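Local coordinates for Lmo0135 protein (Listeria monocytogenes EGD-e, PDB 5ISU), which is the substrate-binding protein CtaP of an ABC transporter and probably takes part in peptide uptake, at residues D16-P28 against K203-Q217. Residues are numbered along the deposited sequence; the frame is centred on the assembly and turned at random.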
loop_
_atom_site.group_PDB
_atom_site.type_symbol
_atom_site.label_atom_id
_atom_site.label_comp_id
_atom_site.label_asym_id
_atom_site.label_seq_id
_atom_site.Cartn_x
_atom_site.Cartn_y
_atom_site.Cartn_z
ATOM N N ASP A 16 -13.519 21.018 23.854
ATOM C CA ASP A 16 -14.305 20.079 23.023
ATOM C C ASP A 16 -14.737 20.746 21.727
ATOM O O ASP A 16 -14.996 21.958 21.686
ATOM C CB ASP A 16 -15.571 19.581 23.758
ATOM C CG ASP A 16 -16.381 18.540 22.934
ATOM O OD1 ASP A 16 -15.797 17.515 22.494
ATOM O OD2 ASP A 16 -17.607 18.735 22.756
ATOM N N GLY A 17 -14.829 19.935 20.676
ATOM C CA GLY A 17 -15.247 20.403 19.374
ATOM C C GLY A 17 -14.086 21.008 18.629
ATOM O O GLY A 17 -12.929 20.876 19.031
ATOM N N GLY A 18 -14.412 21.708 17.559
ATOM C CA GLY A 18 -13.419 22.302 16.713
ATOM C C GLY A 18 -13.439 21.577 15.388
ATOM O O GLY A 18 -14.018 20.497 15.257
ATOM N N SER A 19 -12.778 22.185 14.410
ATOM C CA SER A 19 -12.730 21.677 13.073
ATOM C C SER A 19 -11.302 21.308 12.715
ATOM O O SER A 19 -10.357 21.835 13.284
ATOM C CB SER A 19 -13.209 22.764 12.105
ATOM O OG SER A 19 -14.479 23.278 12.454
ATOM N N LEU A 20 -11.167 20.391 11.764
ATOM C CA LEU A 20 -9.872 19.981 11.226
ATOM C C LEU A 20 -10.018 19.964 9.718
ATOM O O LEU A 20 -10.970 19.392 9.195
ATOM C CB LEU A 20 -9.462 18.589 11.691
ATOM C CG LEU A 20 -8.117 18.063 11.154
ATOM C CD1 LEU A 20 -6.956 18.850 11.725
ATOM C CD2 LEU A 20 -7.942 16.597 11.495
ATOM N N ILE A 21 -9.072 20.603 9.037
ATOM C CA ILE A 21 -9.041 20.679 7.585
ATOM C C ILE A 21 -7.845 19.860 7.143
ATOM O O ILE A 21 -6.726 20.136 7.574
ATOM C CB ILE A 21 -8.818 22.121 7.112
ATOM C CG1 ILE A 21 -9.850 23.058 7.731
ATOM C CG2 ILE A 21 -8.899 22.192 5.600
ATOM C CD1 ILE A 21 -11.238 22.852 7.187
ATOM N N ILE A 22 -8.079 18.859 6.297
ATOM C CA ILE A 22 -7.009 17.982 5.816
ATOM C C ILE A 22 -6.800 18.170 4.323
ATOM O O ILE A 22 -7.745 18.120 3.544
ATOM C CB ILE A 22 -7.347 16.514 6.088
ATOM C CG1 ILE A 22 -7.813 16.331 7.533
ATOM C CG2 ILE A 22 -6.153 15.614 5.741
ATOM C CD1 ILE A 22 -8.128 14.894 7.887
ATOM N N GLY A 23 -5.554 18.370 3.926
ATOM C CA GLY A 23 -5.237 18.615 2.515
ATOM C C GLY A 23 -4.996 17.316 1.776
ATOM O O GLY A 23 -4.246 16.472 2.255
ATOM N N VAL A 24 -5.694 17.130 0.658
ATOM C CA VAL A 24 -5.487 15.966 -0.211
ATOM C C VAL A 24 -5.219 16.515 -1.615
ATOM O O VAL A 24 -5.516 17.686 -1.902
ATOM C CB VAL A 24 -6.663 14.985 -0.189
ATOM C CG1 VAL A 24 -6.825 14.415 1.201
ATOM C CG2 VAL A 24 -7.951 15.644 -0.645
ATOM N N THR A 25 -4.687 15.677 -2.493
ATOM C CA THR A 25 -4.266 16.131 -3.817
ATOM C C THR A 25 -5.271 16.034 -4.971
ATOM O O THR A 25 -5.173 16.821 -5.919
ATOM C CB THR A 25 -2.972 15.412 -4.241
ATOM O OG1 THR A 25 -3.202 14.000 -4.292
ATOM C CG2 THR A 25 -1.839 15.731 -3.256
ATOM N N GLY A 26 -6.203 15.087 -4.914
ATOM C CA GLY A 26 -7.186 14.920 -5.989
ATOM C C GLY A 26 -8.573 14.599 -5.488
ATOM O O GLY A 26 -8.812 14.577 -4.272
ATOM N N ASP A 27 -9.492 14.370 -6.429
ATOM C CA ASP A 27 -10.875 14.015 -6.106
ATOM C C ASP A 27 -10.962 12.553 -5.758
ATOM O O ASP A 27 -10.259 11.729 -6.351
ATOM C CB ASP A 27 -11.853 14.250 -7.277
ATOM C CG ASP A 27 -12.135 15.723 -7.543
ATOM O OD1 ASP A 27 -11.350 16.370 -8.281
ATOM O OD2 ASP A 27 -13.203 16.201 -7.086
ATOM N N PRO A 28 -11.854 12.205 -4.820
ATOM C CA PRO A 28 -12.003 10.799 -4.536
ATOM C C PRO A 28 -12.786 10.126 -5.665
ATOM O O PRO A 28 -13.356 10.810 -6.511
ATOM C CB PRO A 28 -12.822 10.798 -3.252
ATOM C CG PRO A 28 -13.692 12.004 -3.388
ATOM C CD PRO A 28 -12.889 13.018 -4.152
ATOM N N LYS A 203 -16.634 8.716 21.615
ATOM C CA LYS A 203 -17.095 9.926 20.940
ATOM C C LYS A 203 -15.904 10.768 20.429
ATOM O O LYS A 203 -15.045 11.141 21.208
ATOM C CB LYS A 203 -17.957 10.754 21.929
ATOM C CG LYS A 203 -18.544 12.043 21.353
ATOM C CD LYS A 203 -19.174 12.878 22.453
ATOM C CE LYS A 203 -19.579 14.252 21.942
ATOM N NZ LYS A 203 -20.038 15.131 23.054
ATOM N N PRO A 204 -15.854 11.073 19.120
ATOM C CA PRO A 204 -14.732 11.889 18.614
ATOM C C PRO A 204 -14.618 13.278 19.268
ATOM O O PRO A 204 -15.638 13.883 19.616
ATOM C CB PRO A 204 -15.046 12.032 17.134
ATOM C CG PRO A 204 -15.899 10.854 16.819
ATOM C CD PRO A 204 -16.747 10.650 18.031
ATOM N N LYS A 205 -13.385 13.757 19.420
ATOM C CA LYS A 205 -13.118 15.047 20.066
ATOM C C LYS A 205 -13.339 16.233 19.131
ATOM O O LYS A 205 -13.913 17.235 19.541
ATOM C CB LYS A 205 -11.713 15.042 20.651
ATOM C CG LYS A 205 -11.557 13.978 21.732
ATOM C CD LYS A 205 -10.110 13.741 22.104
ATOM C CE LYS A 205 -9.976 12.703 23.207
ATOM N NZ LYS A 205 -10.564 13.177 24.495
ATOM N N LEU A 206 -12.887 16.117 17.883
ATOM C CA LEU A 206 -13.123 17.161 16.875
ATOM C C LEU A 206 -14.533 16.962 16.305
ATOM O O LEU A 206 -14.969 15.840 16.027
ATOM C CB LEU A 206 -12.073 17.117 15.764
ATOM C CG LEU A 206 -10.631 17.414 16.219
ATOM C CD1 LEU A 206 -9.623 16.971 15.169
ATOM C CD2 LEU A 206 -10.439 18.884 16.573
ATOM N N ASP A 207 -15.234 18.065 16.140
ATOM C CA ASP A 207 -16.600 18.051 15.668
ATOM C C ASP A 207 -16.715 17.895 14.137
ATOM O O ASP A 207 -17.531 17.119 13.666
ATOM C CB ASP A 207 -17.296 19.344 16.144
ATOM C CG ASP A 207 -18.748 19.437 15.690
ATOM O OD1 ASP A 207 -19.429 18.384 15.612
ATOM O OD2 ASP A 207 -19.212 20.572 15.423
ATOM N N LYS A 208 -15.915 18.636 13.372
ATOM C CA LYS A 208 -15.981 18.580 11.896
ATOM C C LYS A 208 -14.640 18.312 11.242
ATOM O O LYS A 208 -13.613 18.740 11.749
ATOM C CB LYS A 208 -16.526 19.885 11.345
ATOM C CG LYS A 208 -17.900 20.212 11.858
ATOM C CD LYS A 208 -18.479 21.342 11.063
ATOM C CE LYS A 208 -19.821 21.761 11.605
ATOM N NZ LYS A 208 -20.392 22.786 10.694
ATOM N N VAL A 209 -14.658 17.564 10.138
ATOM C CA VAL A 209 -13.450 17.263 9.376
ATOM C C VAL A 209 -13.756 17.525 7.920
ATOM O O VAL A 209 -14.754 17.042 7.395
ATOM C CB VAL A 209 -12.969 15.819 9.563
ATOM C CG1 VAL A 209 -11.799 15.512 8.635
ATOM C CG2 VAL A 209 -12.548 15.573 11.002
ATOM N N THR A 210 -12.900 18.310 7.278
ATOM C CA THR A 210 -13.075 18.658 5.889
ATOM C C THR A 210 -11.837 18.217 5.156
ATOM O O THR A 210 -10.727 18.458 5.631
ATOM C CB THR A 210 -13.222 20.186 5.712
ATOM O OG1 THR A 210 -14.331 20.655 6.477
ATOM C CG2 THR A 210 -13.431 20.571 4.231
ATOM N N PHE A 211 -12.020 17.527 4.033
ATOM C CA PHE A 211 -10.895 17.133 3.185
ATOM C C PHE A 211 -10.854 18.152 2.070
ATOM O O PHE A 211 -11.760 18.183 1.240
ATOM C CB PHE A 211 -11.056 15.718 2.629
ATOM C CG PHE A 211 -10.861 14.648 3.665
ATOM C CD1 PHE A 211 -9.594 14.126 3.911
ATOM C CD2 PHE A 211 -11.927 14.183 4.412
ATOM C CE1 PHE A 211 -9.398 13.147 4.865
ATOM C CE2 PHE A 211 -11.738 13.211 5.388
ATOM C CZ PHE A 211 -10.480 12.684 5.603
ATOM N N ARG A 212 -9.814 18.993 2.087
ATOM C CA ARG A 212 -9.619 20.077 1.104
ATOM C C ARG A 212 -8.746 19.646 -0.074
ATOM O O ARG A 212 -7.591 19.293 0.100
ATOM C CB ARG A 212 -8.986 21.283 1.811
ATOM C CG ARG A 212 -8.557 22.453 0.940
ATOM C CD ARG A 212 -9.694 23.064 0.148
ATOM N NE ARG A 212 -10.732 23.667 0.986
ATOM C CZ ARG A 212 -11.824 24.266 0.505
ATOM N NH1 ARG A 212 -12.036 24.350 -0.814
ATOM N NH2 ARG A 212 -12.721 24.782 1.344
ATOM N N ILE A 213 -9.290 19.750 -1.276
ATOM C CA ILE A 213 -8.601 19.326 -2.489
ATOM C C ILE A 213 -7.720 20.427 -3.103
ATOM O O ILE A 213 -8.237 21.330 -3.722
ATOM C CB ILE A 213 -9.642 18.857 -3.540
ATOM C CG1 ILE A 213 -10.535 17.763 -2.947
ATOM C CG2 ILE A 213 -8.944 18.363 -4.805
ATOM C CD1 ILE A 213 -11.645 17.295 -3.863
ATOM N N THR A 214 -6.398 20.338 -2.928
ATOM C CA THR A 214 -5.456 21.313 -3.514
ATOM C C THR A 214 -4.238 20.561 -4.070
ATOM O O THR A 214 -3.442 19.971 -3.316
ATOM C CB THR A 214 -5.004 22.424 -2.525
ATOM O OG1 THR A 214 -6.149 23.015 -1.890
ATOM C CG2 THR A 214 -4.202 23.546 -3.264
ATOM N N LYS A 215 -4.114 20.628 -5.397
ATOM C CA LYS A 215 -3.079 19.957 -6.187
ATOM C C LYS A 215 -1.680 20.594 -6.068
ATOM O O LYS A 215 -0.718 19.921 -5.694
ATOM C CB LYS A 215 -3.554 19.972 -7.646
ATOM C CG LYS A 215 -2.795 19.100 -8.631
ATOM C CD LYS A 215 -3.547 19.086 -9.962
ATOM C CE LYS A 215 -2.890 18.196 -11.001
ATOM N NZ LYS A 215 -1.556 18.700 -11.412
ATOM N N ASP A 216 -1.575 21.890 -6.363
ATOM C CA ASP A 216 -0.281 22.599 -6.299
ATOM C C ASP A 216 0.297 22.614 -4.872
ATOM O O ASP A 216 -0.302 23.180 -3.953
ATOM C CB ASP A 216 -0.428 24.023 -6.854
ATOM C CG ASP A 216 0.916 24.732 -7.038
ATOM O OD1 ASP A 216 1.477 25.236 -6.040
ATOM O OD2 ASP A 216 1.375 24.837 -8.199
ATOM N N GLN A 217 1.462 21.992 -4.699
ATOM C CA GLN A 217 2.104 21.900 -3.374
ATOM C C GLN A 217 2.611 23.235 -2.824
ATOM O O GLN A 217 2.547 23.446 -1.621
ATOM C CB GLN A 217 3.217 20.840 -3.368
ATOM C CG GLN A 217 2.669 19.422 -3.512
ATOM C CD GLN A 217 1.909 18.954 -2.271
ATOM O OE1 GLN A 217 0.669 18.978 -2.234
ATOM N NE2 GLN A 217 2.656 18.582 -1.230
HETATM O O HOH W 1 -13.458 21.105 9.023
#
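Ile22 lies beside Phe211 where strand 19-24, near the N-terminus, pairs in parallel with the distant strand 208-213 in a mixed sheet of this family 5 solute-binding protein, ordered 19-24, 208-213, 190-195, 180-186. From Ile22 CB, 3.9 Å from Phe211 CD1, the chain divides: Ile22 CG2 stays near the same CD1-CE1 bond, 4.2 Å from Phe211 CE1, while CG1 sits beside the backbone N (chi1 -48°), near Thr210 O. An extended chi2 carries Ile22 CD1 to two partners roughly at right angles, Phe211 CE1 (3.7 Å) and Val209 CG1 (3.8 Å). Val24 CG1 meets the ring at its edge, and helix 39-48 touches Phe211 through Thr43 and Ile44. Ile22 N donates to Thr210 O almost straight (173°), and Ile22 O accepts from Arg212 N. Near the start, Gly18 O takes two donors, Asp207 N (2.9 Å) and Lys208 N. On the opposite face, Ile21 CD1 rests on Thr210 CB (3.6 Å); a water there donates to Leu20 O and is hydrogen-bonded to Thr210 OG1. Asn230 and Leu231 make backbone hydrogen bonds with Ile21 and Gly23 respectively. Backbone bonds thus fix the register, with Leu20, Ile22, Val24, Val209 and Phe211 forming a buried apolar face and Ser19, Lys208, Thr210 and Arg212, Ile21 among them, a more polar one, partly open to solvent.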